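Local coordinates for cobalamin biosynthesis protein CobN (PDB 7C6O) that serves as the large catalytic subunit of cobaltochelatase, the enzyme that probably inserts cobalt into a corrin ring during cobalamin biosynthesis, at residues 311-316 against 601-606; 551-556 against 587-592; 607-612 against 840-845. All blocks are in the same frame, centred on the assembly; numbering follows the deposited sequence.

Interaction 1 (311-316 against 601-606)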
ATOM      1  N   GLN A 311       6.763  11.587   8.015  1.00 15.25           N
ATOM      2  CA  GLN A 311       5.493  12.290   8.128  1.00 13.37           C
ATOM      3  C   GLN A 311       4.304  11.512   7.588  1.00 16.05           C
ATOM      4  O   GLN A 311       3.168  11.977   7.736  1.00 16.16           O
ATOM      5  CB  GLN A 311       5.566  13.647   7.417  1.00 13.95           C
ATOM      6  CG  GLN A 311       6.498  14.631   8.097  1.00 16.43           C
ATOM      7  CD  GLN A 311       6.384  16.022   7.520  1.00 19.92           C
ATOM      8  OE1 GLN A 311       5.301  16.607   7.497  1.00 19.51           O
ATOM      9  NE2 GLN A 311       7.501  16.558   7.039  1.00 23.29           N
ATOM     10  N   VAL A 312       4.523  10.347   6.981  1.00 15.39           N
ATOM     11  CA  VAL A 312       3.408   9.567   6.456  1.00 11.16           C
ATOM     12  C   VAL A 312       3.475   8.133   6.968  1.00 11.71           C
ATOM     13  O   VAL A 312       2.603   7.698   7.728  1.00 14.81           O
ATOM     14  CB  VAL A 312       3.378   9.609   4.917  1.00 10.87           C
ATOM     15  CG1 VAL A 312       2.228   8.757   4.388  1.00  9.95           C
ATOM     16  CG2 VAL A 312       3.228  11.040   4.429  1.00 12.21           C
ATOM     17  N   ALA A 313       4.517   7.394   6.573  1.00 13.80           N
ATOM     18  CA  ALA A 313       4.537   5.950   6.805  1.00 10.86           C
ATOM     19  C   ALA A 313       4.489   5.612   8.292  1.00 15.40           C
ATOM     20  O   ALA A 313       3.703   4.759   8.721  1.00 14.96           O
ATOM     21  CB  ALA A 313       5.776   5.328   6.157  1.00 12.34           C
ATOM     22  N   VAL A 314       5.331   6.257   9.093  1.00 13.45           N
ATOM     23  CA  VAL A 314       5.377   5.971  10.526  1.00 13.07           C
ATOM     24  C   VAL A 314       4.177   6.602  11.232  1.00 12.35           C
ATOM     25  O   VAL A 314       3.570   5.939  12.086  1.00 14.96           O
ATOM     26  CB  VAL A 314       6.714   6.419  11.144  1.00 15.91           C
ATOM     27  CG1 VAL A 314       6.719   6.174  12.649  1.00 13.64           C
ATOM     28  CG2 VAL A 314       7.865   5.671  10.490  1.00 16.30           C
ATOM     29  N   PRO A 315       3.778   7.845  10.930  1.00 12.93           N
ATOM     30  CA  PRO A 315       2.535   8.364  11.532  1.00 14.63           C
ATOM     31  C   PRO A 315       1.310   7.491  11.285  1.00 16.50           C
ATOM     32  O   PRO A 315       0.367   7.541  12.085  1.00 14.72           O
ATOM     33  CB  PRO A 315       2.383   9.744  10.881  1.00 14.80           C
ATOM     34  CG  PRO A 315       3.778  10.176  10.653  1.00 14.90           C
ATOM     35  CD  PRO A 315       4.514   8.921  10.235  1.00 15.42           C
ATOM     36  N   GLU A 316       1.293   6.692  10.212  1.00 13.53           N
ATOM     37  CA  GLU A 316       0.200   5.742  10.014  1.00 13.72           C
ATOM     38  C   GLU A 316       0.144   4.698  11.122  1.00 13.53           C
ATOM     39  O   GLU A 316      -0.932   4.155  11.406  1.00 13.47           O
ATOM     40  CB  GLU A 316       0.334   5.051   8.652  1.00 14.02           C
ATOM     41  CG  GLU A 316      -0.027   5.937   7.471  1.00 15.09           C
ATOM     42  CD  GLU A 316       0.253   5.273   6.132  1.00 14.83           C
ATOM     43  OE1 GLU A 316       0.966   4.245   6.102  1.00 15.77           O
ATOM     44  OE2 GLU A 316      -0.239   5.789   5.108  1.00 14.73           O
ATOM     45  N   ALA A 601      -5.087   4.479  -0.805  1.00 12.06           N
ATOM     46  CA  ALA A 601      -6.268   5.250  -0.437  1.00 12.63           C
ATOM     47  C   ALA A 601      -5.998   6.118   0.786  1.00 13.31           C
ATOM     48  O   ALA A 601      -6.472   7.258   0.860  1.00 12.08           O
ATOM     49  CB  ALA A 601      -7.449   4.313  -0.188  1.00 14.20           C
ATOM     50  N   LYS A 602      -5.238   5.596   1.756  1.00 12.33           N
ATOM     51  CA  LYS A 602      -4.894   6.382   2.940  1.00 11.07           C
ATOM     52  C   LYS A 602      -4.132   7.646   2.570  1.00 13.16           C
ATOM     53  O   LYS A 602      -4.343   8.707   3.168  1.00 14.28           O
ATOM     54  CB  LYS A 602      -4.053   5.548   3.910  1.00 11.27           C
ATOM     55  CG  LYS A 602      -4.769   4.372   4.558  1.00 11.42           C
ATOM     56  CD  LYS A 602      -3.774   3.476   5.296  1.00 13.43           C
ATOM     57  CE  LYS A 602      -3.221   4.136   6.554  1.00 13.20           C
ATOM     58  NZ  LYS A 602      -4.214   4.138   7.668  1.00 16.20           N
ATOM     59  N   ARG A 603      -3.237   7.551   1.586  1.00 12.66           N
ATOM     60  CA  ARG A 603      -2.281   8.615   1.313  1.00 13.28           C
ATOM     61  C   ARG A 603      -2.707   9.561   0.201  1.00 13.53           C
ATOM     62  O   ARG A 603      -2.350  10.744   0.250  1.00 14.80           O
ATOM     63  CB  ARG A 603      -0.914   8.013   0.972  1.00  9.72           C
ATOM     64  CG  ARG A 603      -0.364   7.149   2.093  1.00 13.35           C
ATOM     65  CD  ARG A 603       1.000   6.564   1.768  1.00 10.16           C
ATOM     66  NE  ARG A 603       1.504   5.792   2.901  1.00 10.52           N
ATOM     67  CZ  ARG A 603       2.670   5.153   2.924  1.00 13.27           C
ATOM     68  NH1 ARG A 603       3.477   5.186   1.871  1.00 11.56           N
ATOM     69  NH2 ARG A 603       3.024   4.476   4.007  1.00 13.21           N
ATOM     70  N   ARG A 604      -3.456   9.091  -0.796  1.00 12.88           N
ATOM     71  CA  ARG A 604      -3.879   9.958  -1.888  1.00 12.89           C
ATOM     72  C   ARG A 604      -5.342  10.376  -1.787  1.00 14.41           C
ATOM     73  O   ARG A 604      -5.793  11.201  -2.589  1.00 14.90           O
ATOM     74  CB  ARG A 604      -3.611   9.281  -3.241  1.00 11.80           C
ATOM     75  CG  ARG A 604      -2.148   8.882  -3.432  1.00 13.73           C
ATOM     76  CD  ARG A 604      -1.841   8.376  -4.837  1.00 13.25           C
ATOM     77  NE  ARG A 604      -1.577   9.454  -5.793  1.00 13.13           N
ATOM     78  CZ  ARG A 604      -2.317   9.694  -6.870  1.00 11.22           C
ATOM     79  NH1 ARG A 604      -3.369   8.928  -7.135  1.00 10.55           N
ATOM     80  NH2 ARG A 604      -2.001  10.689  -7.689  1.00 12.89           N
ATOM     81  N   ALA A 605      -6.089   9.853  -0.809  1.00 11.84           N
ATOM     82  CA  ALA A 605      -7.488  10.232  -0.644  1.00 13.61           C
ATOM     83  C   ALA A 605      -7.883  10.304   0.829  1.00 16.12           C
ATOM     84  O   ALA A 605      -9.055  10.103   1.168  1.00 14.76           O
ATOM     85  CB  ALA A 605      -8.410   9.265  -1.393  1.00 12.45           C
ATOM     86  N   HIS A 606      -6.914  10.601   1.705  1.00 13.45           N
ATOM     87  CA  HIS A 606      -7.071  10.712   3.158  1.00 14.20           C
ATOM     88  C   HIS A 606      -8.053   9.704   3.749  1.00 11.38           C
ATOM     89  O   HIS A 606      -8.815  10.036   4.663  1.00 15.44           O
ATOM     90  CB  HIS A 606      -7.489  12.137   3.551  1.00 13.83           C
ATOM     91  CG  HIS A 606      -8.742  12.620   2.886  1.00 14.90           C
ATOM     92  ND1 HIS A 606      -8.725  13.409   1.756  1.00 14.73           N
ATOM     93  CD2 HIS A 606     -10.047  12.447   3.205  1.00 12.32           C
ATOM     94  CE1 HIS A 606      -9.966  13.692   1.401  1.00 14.56           C
ATOM     95  NE2 HIS A 606     -10.786  13.118   2.262  1.00 14.78           N
TER
HETATM   96  O   HOH W   1      -3.255   3.932  10.220  1.00 26.61           O

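Interaction 2 (551-556 against 587-592)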
ATOM      1  N   ALA A 551     -20.188  12.208   4.620  1.00 16.37           N
ATOM      2  CA  ALA A 551     -19.064  11.299   4.444  1.00 17.55           C
ATOM      3  C   ALA A 551     -19.331  10.387   3.255  1.00 17.22           C
ATOM      4  O   ALA A 551     -20.479  10.157   2.863  1.00 16.54           O
ATOM      5  CB  ALA A 551     -18.808  10.463   5.703  1.00 16.58           C
ATOM      6  N   VAL A 552     -18.245   9.867   2.693  1.00 16.25           N
ATOM      7  CA  VAL A 552     -18.288   8.873   1.629  1.00 14.54           C
ATOM      8  C   VAL A 552     -17.809   7.548   2.203  1.00 13.87           C
ATOM      9  O   VAL A 552     -16.791   7.501   2.905  1.00 14.62           O
ATOM     10  CB  VAL A 552     -17.423   9.293   0.426  1.00 14.41           C
ATOM     11  CG1 VAL A 552     -17.433   8.208  -0.648  1.00 15.24           C
ATOM     12  CG2 VAL A 552     -17.902  10.622  -0.139  1.00 15.85           C
ATOM     13  N   VAL A 553     -18.550   6.481   1.923  1.00 14.88           N
ATOM     14  CA  VAL A 553     -18.125   5.119   2.221  1.00 14.24           C
ATOM     15  C   VAL A 553     -17.907   4.412   0.891  1.00 11.85           C
ATOM     16  O   VAL A 553     -18.847   4.263   0.100  1.00 15.17           O
ATOM     17  CB  VAL A 553     -19.154   4.367   3.081  1.00 15.78           C
ATOM     18  CG1 VAL A 553     -18.684   2.938   3.345  1.00 18.63           C
ATOM     19  CG2 VAL A 553     -19.405   5.103   4.393  1.00 15.71           C
ATOM     20  N   HIS A 554     -16.675   3.986   0.632  1.00 12.62           N
ATOM     21  CA  HIS A 554     -16.374   3.193  -0.553  1.00 11.91           C
ATOM     22  C   HIS A 554     -16.233   1.730  -0.161  1.00 13.95           C
ATOM     23  O   HIS A 554     -15.460   1.398   0.742  1.00 18.06           O
ATOM     24  CB  HIS A 554     -15.101   3.667  -1.252  1.00 14.70           C
ATOM     25  CG  HIS A 554     -14.960   3.123  -2.639  1.00 16.24           C
ATOM     26  ND1 HIS A 554     -15.231   3.873  -3.762  1.00 16.08           N
ATOM     27  CD2 HIS A 554     -14.619   1.890  -3.082  1.00 17.47           C
ATOM     28  CE1 HIS A 554     -15.044   3.131  -4.840  1.00 18.24           C
ATOM     29  NE2 HIS A 554     -14.674   1.923  -4.454  1.00 16.92           N
ATOM     30  N   LEU A 555     -16.957   0.858  -0.857  1.00 17.47           N
ATOM     31  CA  LEU A 555     -17.087  -0.538  -0.447  1.00 23.54           C
ATOM     32  C   LEU A 555     -16.034  -1.408  -1.130  1.00 25.99           C
ATOM     33  O   LEU A 555     -16.145  -1.717  -2.320  1.00 27.67           O
ATOM     34  CB  LEU A 555     -18.495  -1.045  -0.746  1.00 27.88           C
ATOM     35  CG  LEU A 555     -19.518  -0.592   0.293  1.00 34.16           C
ATOM     36  CD1 LEU A 555     -20.877  -1.202   0.013  1.00 36.28           C
ATOM     37  CD2 LEU A 555     -19.034  -0.951   1.691  1.00 34.80           C
ATOM     38  N   GLY A 556     -15.018  -1.810  -0.369  0.76 23.52           N
ATOM     39  CA  GLY A 556     -14.126  -2.872  -0.782  0.76 23.49           C
ATOM     40  C   GLY A 556     -12.983  -2.420  -1.676  0.76 24.60           C
ATOM     41  O   GLY A 556     -12.973  -1.328  -2.250  0.76 19.78           O
ATOM     42  N   ILE A 587     -14.452   6.855   4.234  1.00 14.96           N
ATOM     43  CA  ILE A 587     -14.372   5.659   5.064  1.00 15.08           C
ATOM     44  C   ILE A 587     -14.388   4.458   4.130  1.00 13.76           C
ATOM     45  O   ILE A 587     -15.224   4.386   3.223  1.00 13.94           O
ATOM     46  CB  ILE A 587     -15.529   5.608   6.076  1.00 15.36           C
ATOM     47  CG1 ILE A 587     -15.503   6.865   6.952  1.00 18.14           C
ATOM     48  CG2 ILE A 587     -15.444   4.346   6.925  1.00 14.25           C
ATOM     49  CD1 ILE A 587     -16.813   7.159   7.637  1.00 21.05           C
ATOM     50  N   TYR A 588     -13.470   3.519   4.349  1.00 13.23           N
ATOM     51  CA  TYR A 588     -13.059   2.586   3.301  1.00 14.90           C
ATOM     52  C   TYR A 588     -12.836   1.192   3.870  1.00 14.12           C
ATOM     53  O   TYR A 588     -11.716   0.839   4.261  1.00 12.88           O
ATOM     54  CB  TYR A 588     -11.790   3.100   2.620  1.00 13.40           C
ATOM     55  CG  TYR A 588     -11.641   2.810   1.143  1.00 15.65           C
ATOM     56  CD1 TYR A 588     -12.112   1.631   0.579  1.00 15.38           C
ATOM     57  CD2 TYR A 588     -11.000   3.724   0.313  1.00 18.02           C
ATOM     58  CE1 TYR A 588     -11.952   1.377  -0.778  1.00 16.91           C
ATOM     59  CE2 TYR A 588     -10.839   3.483  -1.035  1.00 19.60           C
ATOM     60  CZ  TYR A 588     -11.313   2.311  -1.577  1.00 18.50           C
ATOM     61  OH  TYR A 588     -11.143   2.084  -2.921  1.00 21.47           O
ATOM     62  N   PRO A 589     -13.882   0.368   3.935  1.00 14.63           N
ATOM     63  CA  PRO A 589     -13.677  -1.049   4.271  1.00 12.31           C
ATOM     64  C   PRO A 589     -12.708  -1.690   3.286  1.00 14.60           C
ATOM     65  O   PRO A 589     -12.833  -1.520   2.072  1.00 12.48           O
ATOM     66  CB  PRO A 589     -15.084  -1.647   4.166  1.00 12.02           C
ATOM     67  CG  PRO A 589     -15.999  -0.481   4.417  1.00 14.33           C
ATOM     68  CD  PRO A 589     -15.312   0.706   3.802  1.00 14.98           C
ATOM     69  N   PHE A 590     -11.723  -2.415   3.815  1.00 12.90           N
ATOM     70  CA  PHE A 590     -10.604  -2.828   2.981  1.00 13.95           C
ATOM     71  C   PHE A 590     -10.031  -4.154   3.454  1.00 15.53           C
ATOM     72  O   PHE A 590      -9.857  -4.371   4.653  1.00 13.94           O
ATOM     73  CB  PHE A 590      -9.505  -1.761   2.978  1.00 14.07           C
ATOM     74  CG  PHE A 590      -8.863  -1.574   1.642  1.00 12.46           C
ATOM     75  CD1 PHE A 590      -7.874  -2.439   1.209  1.00 12.24           C
ATOM     76  CD2 PHE A 590      -9.265  -0.545   0.809  1.00 14.38           C
ATOM     77  CE1 PHE A 590      -7.292  -2.276  -0.030  1.00 13.52           C
ATOM     78  CE2 PHE A 590      -8.686  -0.372  -0.432  1.00 13.86           C
ATOM     79  CZ  PHE A 590      -7.699  -1.234  -0.852  1.00 11.25           C
ATOM     80  N   LEU A 591      -9.717  -5.028   2.501  1.00 15.11           N
ATOM     81  CA  LEU A 591      -9.205  -6.353   2.826  1.00 13.62           C
ATOM     82  C   LEU A 591      -7.870  -6.259   3.561  1.00 12.10           C
ATOM     83  O   LEU A 591      -6.963  -5.539   3.135  1.00 13.44           O
ATOM     84  CB  LEU A 591      -9.054  -7.171   1.545  1.00 13.59           C
ATOM     85  CG  LEU A 591      -8.524  -8.596   1.679  1.00 16.92           C
ATOM     86  CD1 LEU A 591      -9.418  -9.435   2.590  1.00 16.69           C
ATOM     87  CD2 LEU A 591      -8.394  -9.236   0.303  1.00 15.55           C
ATOM     88  N   VAL A 592      -7.751  -7.012   4.660  1.00 11.11           N
ATOM     89  CA  VAL A 592      -6.611  -6.867   5.565  1.00 12.67           C
ATOM     90  C   VAL A 592      -5.299  -7.282   4.901  1.00 13.41           C
ATOM     91  O   VAL A 592      -4.237  -6.732   5.224  1.00 12.36           O
ATOM     92  CB  VAL A 592      -6.863  -7.659   6.865  1.00 14.57           C
ATOM     93  CG1 VAL A 592      -7.049  -9.149   6.572  1.00 15.16           C
ATOM     94  CG2 VAL A 592      -5.728  -7.443   7.863  1.00 13.99           C
TER

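Interaction 3 (607-612 against 840-845)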
ATOM      1  N   ALA A 607      -8.025   8.468   3.259  1.00 12.47           N
ATOM      2  CA  ALA A 607      -9.027   7.492   3.659  1.00 13.10           C
ATOM      3  C   ALA A 607      -8.813   7.030   5.095  1.00 15.83           C
ATOM      4  O   ALA A 607      -7.679   6.913   5.569  1.00 13.58           O
ATOM      5  CB  ALA A 607      -8.997   6.285   2.722  1.00 14.99           C
ATOM      6  N   VAL A 608      -9.919   6.779   5.788  1.00 13.42           N
ATOM      7  CA  VAL A 608      -9.922   6.031   7.039  1.00  9.90           C
ATOM      8  C   VAL A 608     -10.348   4.611   6.694  1.00 13.22           C
ATOM      9  O   VAL A 608     -11.521   4.362   6.401  1.00 13.04           O
ATOM     10  CB  VAL A 608     -10.860   6.655   8.082  1.00 13.84           C
ATOM     11  CG1 VAL A 608     -10.930   5.779   9.329  1.00 13.16           C
ATOM     12  CG2 VAL A 608     -10.405   8.064   8.444  1.00 14.01           C
ATOM     13  N   LEU A 609      -9.399   3.680   6.703  1.00 12.59           N
ATOM     14  CA  LEU A 609      -9.725   2.291   6.419  1.00 13.93           C
ATOM     15  C   LEU A 609     -10.408   1.648   7.618  1.00 14.04           C
ATOM     16  O   LEU A 609     -10.146   1.993   8.772  1.00 14.54           O
ATOM     17  CB  LEU A 609      -8.468   1.494   6.067  1.00 12.50           C
ATOM     18  CG  LEU A 609      -7.563   2.015   4.952  1.00 13.50           C
ATOM     19  CD1 LEU A 609      -6.449   1.018   4.687  1.00 15.64           C
ATOM     20  CD2 LEU A 609      -8.350   2.303   3.678  1.00 11.26           C
ATOM     21  N   VAL A 610     -11.304   0.708   7.331  1.00 14.47           N
ATOM     22  CA  VAL A 610     -11.822  -0.226   8.325  1.00 12.18           C
ATOM     23  C   VAL A 610     -11.559  -1.602   7.736  1.00 15.79           C
ATOM     24  O   VAL A 610     -12.332  -2.080   6.899  1.00 15.43           O
ATOM     25  CB  VAL A 610     -13.313  -0.023   8.621  1.00 12.94           C
ATOM     26  CG1 VAL A 610     -13.781  -1.016   9.681  1.00 15.34           C
ATOM     27  CG2 VAL A 610     -13.583   1.402   9.069  1.00 12.48           C
ATOM     28  N   ASP A 611     -10.461  -2.237   8.138  1.00 14.68           N
ATOM     29  CA  ASP A 611     -10.094  -3.435   7.404  1.00 12.64           C
ATOM     30  C   ASP A 611     -11.007  -4.595   7.790  1.00 13.53           C
ATOM     31  O   ASP A 611     -11.648  -4.595   8.844  1.00 17.21           O
ATOM     32  CB  ASP A 611      -8.608  -3.781   7.583  1.00 14.45           C
ATOM     33  CG  ASP A 611      -8.216  -4.116   9.013  1.00 17.13           C
ATOM     34  OD1 ASP A 611      -9.084  -4.255   9.894  1.00 16.63           O
ATOM     35  OD2 ASP A 611      -6.993  -4.243   9.246  1.00 18.79           O
ATOM     36  N   HIS A 612     -11.103  -5.569   6.886  1.00 12.55           N
ATOM     37  CA  HIS A 612     -12.027  -6.675   7.063  1.00 12.67           C
ATOM     38  C   HIS A 612     -11.323  -8.002   6.817  1.00 13.14           C
ATOM     39  O   HIS A 612     -10.259  -8.072   6.196  1.00 12.05           O
ATOM     40  CB  HIS A 612     -13.270  -6.543   6.156  1.00 11.89           C
ATOM     41  CG  HIS A 612     -12.993  -6.693   4.689  1.00 12.27           C
ATOM     42  ND1 HIS A 612     -12.728  -7.911   4.100  1.00 15.12           N
ATOM     43  CD2 HIS A 612     -12.979  -5.782   3.688  1.00 14.53           C
ATOM     44  CE1 HIS A 612     -12.543  -7.741   2.802  1.00 13.16           C
ATOM     45  NE2 HIS A 612     -12.692  -6.458   2.526  1.00 13.16           N
ATOM     46  N   ARG A 840      -9.871  -2.343  11.805  1.00 17.59           N
ATOM     47  CA  ARG A 840      -8.876  -1.344  12.156  1.00 16.82           C
ATOM     48  C   ARG A 840      -8.382  -0.616  10.909  1.00 17.01           C
ATOM     49  O   ARG A 840      -8.437  -1.136   9.791  1.00 16.94           O
ATOM     50  CB  ARG A 840      -7.693  -1.990  12.896  1.00 16.86           C
ATOM     51  CG  ARG A 840      -8.085  -2.665  14.203  1.00 17.47           C
ATOM     52  CD  ARG A 840      -6.871  -3.184  14.966  1.00 17.65           C
ATOM     53  NE  ARG A 840      -6.262  -4.341  14.316  1.00 18.36           N
ATOM     54  CZ  ARG A 840      -5.207  -4.998  14.792  1.00 20.36           C
ATOM     55  NH1 ARG A 840      -4.637  -4.617  15.928  1.00 21.55           N
ATOM     56  NH2 ARG A 840      -4.721  -6.038  14.130  1.00 15.96           N
ATOM     57  N   ASN A 841      -7.899   0.608  11.119  1.00 14.41           N
ATOM     58  CA  ASN A 841      -7.326   1.428  10.049  1.00 13.88           C
ATOM     59  C   ASN A 841      -5.848   1.075   9.937  1.00 16.43           C
ATOM     60  O   ASN A 841      -4.996   1.681  10.587  1.00 17.22           O
ATOM     61  CB  ASN A 841      -7.543   2.907  10.351  1.00 13.99           C
ATOM     62  CG  ASN A 841      -6.987   3.813   9.272  1.00 13.55           C
ATOM     63  OD1 ASN A 841      -6.710   3.372   8.157  1.00 14.35           O
ATOM     64  ND2 ASN A 841      -6.826   5.092   9.600  1.00 11.54           N
ATOM     65  N   PHE A 842      -5.529   0.092   9.095  1.00 14.97           N
ATOM     66  CA  PHE A 842      -4.236  -0.561   9.246  1.00 14.42           C
ATOM     67  C   PHE A 842      -3.080   0.327   8.781  1.00 15.14           C
ATOM     68  O   PHE A 842      -3.244   1.264   7.995  1.00 12.34           O
ATOM     69  CB  PHE A 842      -4.198  -1.929   8.532  1.00 13.33           C
ATOM     70  CG  PHE A 842      -4.419  -1.903   7.022  1.00 14.34           C
ATOM     71  CD1 PHE A 842      -3.589  -1.189   6.169  1.00 12.96           C
ATOM     72  CD2 PHE A 842      -5.408  -2.698   6.459  1.00 13.35           C
ATOM     73  CE1 PHE A 842      -3.786  -1.214   4.793  1.00 13.33           C
ATOM     74  CE2 PHE A 842      -5.607  -2.734   5.086  1.00 13.58           C
ATOM     75  CZ  PHE A 842      -4.798  -1.993   4.253  1.00 13.99           C
ATOM     76  N   TYR A 843      -1.900   0.032   9.320  1.00 13.96           N
ATOM     77  CA  TYR A 843      -0.631   0.531   8.818  1.00 13.49           C
ATOM     78  C   TYR A 843       0.130  -0.630   8.186  1.00 14.56           C
ATOM     79  O   TYR A 843      -0.333  -1.773   8.179  1.00 17.53           O
ATOM     80  CB  TYR A 843       0.175   1.202   9.935  1.00 14.40           C
ATOM     81  CG  TYR A 843       0.453   0.334  11.146  1.00 15.44           C
ATOM     82  CD1 TYR A 843       1.560  -0.508  11.186  1.00 17.14           C
ATOM     83  CD2 TYR A 843      -0.374   0.377  12.263  1.00 15.39           C
ATOM     84  CE1 TYR A 843       1.826  -1.293  12.295  1.00 16.02           C
ATOM     85  CE2 TYR A 843      -0.113  -0.402  13.379  1.00 15.55           C
ATOM     86  CZ  TYR A 843       0.989  -1.233  13.390  1.00 17.63           C
ATOM     87  OH  TYR A 843       1.253  -2.010  14.498  1.00 18.82           O
ATOM     88  N   SER A 844       1.314  -0.337   7.641  1.00 13.85           N
ATOM     89  CA  SER A 844       2.062  -1.355   6.921  1.00 16.96           C
ATOM     90  C   SER A 844       3.430  -1.510   7.567  1.00 18.39           C
ATOM     91  O   SER A 844       3.546  -2.140   8.628  1.00 16.60           O
ATOM     92  CB  SER A 844       2.134  -1.022   5.426  1.00 13.10           C
ATOM     93  OG  SER A 844       2.640   0.282   5.207  1.00 14.71           O
ATOM     94  N   VAL A 845       4.489  -0.970   6.963  1.00 17.30           N
ATOM     95  CA  VAL A 845       5.855  -1.274   7.368  1.00 16.22           C
ATOM     96  C   VAL A 845       6.676   0.006   7.431  1.00 14.63           C
ATOM     97  O   VAL A 845       6.312   1.040   6.867  1.00 15.15           O
ATOM     98  CB  VAL A 845       6.526  -2.280   6.404  1.00 15.58           C
ATOM     99  CG1 VAL A 845       5.770  -3.600   6.395  1.00 17.28           C
ATOM    100  CG2 VAL A 845       6.617  -1.697   4.997  1.00 14.52           C
TER
HETATM  101  O   HOH W   2      -5.517  -5.119  11.150  1.00 15.89           O

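Interaction 1 (311-316 against 601-606)
A side-on arginine-carboxylate salt bridge, R603 to E316, fastens helix 595-604 to the segment 311-316, on helix 305-313 and the turn that follows, and so shows how one buried ion pair can join parts of a fold far apart in sequence. R603 uses NE and one terminal nitrogen, each aimed at a different oxygen: NE donates to E316 OE2 at 2.8 Å and NH2 to E316 OE1 at 2.9 Å, both nearly straight. The carboxylate sits at the edge of the guanidinium and almost in its plane, yet it is turned 38° against it, and the nitrogens therefore reach the oxygens from above the carboxylate plane. Two bonds at separate atoms fix the rotation of both groups. R603 is extended from CG to NE (chi2 -179°, chi3 178°), which carries its head across the gap between the backbones. There V312 CG1 covers one face of the guanidinium, 3.4 Å from R603 NE, while A313 CB lies 3.6 Å from R603 NH2. K602 runs beside the same glutamate, its CE 3.7 Å from E316 CD. Bends at its last two torsions turn the ammonium away from the carboxylate, toward N841 OD1 and F842 O, its hydrogen-bonding partners. One water links the segments again, donating to E316 O at 2.6 Å and accepting from K602 NZ at 2.7 Å.

Interaction 2 (551-556 against 587-592)
H554 and Y588 lie side by side on neighbouring parallel strands, 551-555 and 586-591, of a beta-alpha-beta unit whose crossover contains helix 576-581. H554 is instructive when followed outward. Its CB stands over the centre of the Y588 ring, 3.9 Å from the centroid, in a CH-pi contact. With CG anti to the backbone N (chi1 -165°), the imidazole then runs along the phenol: CG is about equally distant from Y588 CZ and CE1, and H554 CD2 reaches Y588 OH at 3.5 Å, with the hydroxyl over a face of the imidazole. The ring planes meet obliquely, at 45°. At the tip NE2 leaves the pair to bond S374 OG, while Y588 OH is held by E562 OE2 and G559 N. F590 CE2 covers the other face of the tyrosine ring. On the sheet face of V553 and I587 the contact is apolar, V553 CG2 lying 4.3 Å from I587 CB, and L815 of helix 807-815 packs on both residues. The strands are joined by I587 N to V552 O at 2.8 Å and by H554 N to I587 O at 3.0 Å. Proline has no N-H to continue this ladder: H554 O meets P589 CD at 3.1 Å instead, and G556 N reaches P589 O only weakly. Aromatic and carbon contacts thus do much of the joining where the backbone ladder thins out.

Interaction 3 (607-612 against 840-845)
L609, D611 and N841 have the largest surfaces buried where strand 608-612 meets the loop at 840-845, and each shows a different way of holding an irregular chain against a strand. D611 grips R840 through its backbone and its side chain together: D611 N donates to R840 O, and R840 N returns a nearly straight bond to D611 OD1, each at 2.8 Å. The aspartate CG sits between the backbone N and the carbonyl carbon (chi1 63°), a torsion that sets OD1 in line with the R840 N-H; the amide nitrogen itself stands above the carboxylate plane. D611 OD2 accepts a bond from a water at 2.6 Å and lies at the edge of the F842 ring, 3.6 Å from F842 CD2. N841 works through OD1, which takes a weak bond from L609 N at 3.1 Å and a further bond from K602 NZ. N841 CB rests against the carbonyl of the same leucine, 3.2 Å from L609 O. L609 supplies the apolar part, its CD1 lying over one face of the F842 ring, 3.6 Å from the centroid and displaced toward the rim. Loop and strand therefore join through amides, a carboxylate and a CH-pi contact. V608 and V610 bond through their backbones to strand 586-591, whereas the amides of L609 and D611 serve the loop; V610 packs on helix 807-815, and L609 on K602 of helix 595-604.

How the interactions relate
Read from the N terminus, the chain first passes 311-316, beside strands 283-289 and 321-331 of the seven-stranded sheet, and meets 311-316 again at 601-606, where interaction 1 closes a long loop. Within that loop interaction 2 closes a much shorter one, pairing 551-556 with 587-592 in another sheet. Helix 595-604 then leads through a short turn into strand 608-612, where interaction 3 opens, to close at 840-845 after a mainly helical excursion. Interactions 1 and 3 thus follow in series, and none of the loops cross. Y588 N to V608 O and F590 O to H612 N bond interactions 2 and 3 in one sheet, while K602 connects interactions 1 and 3.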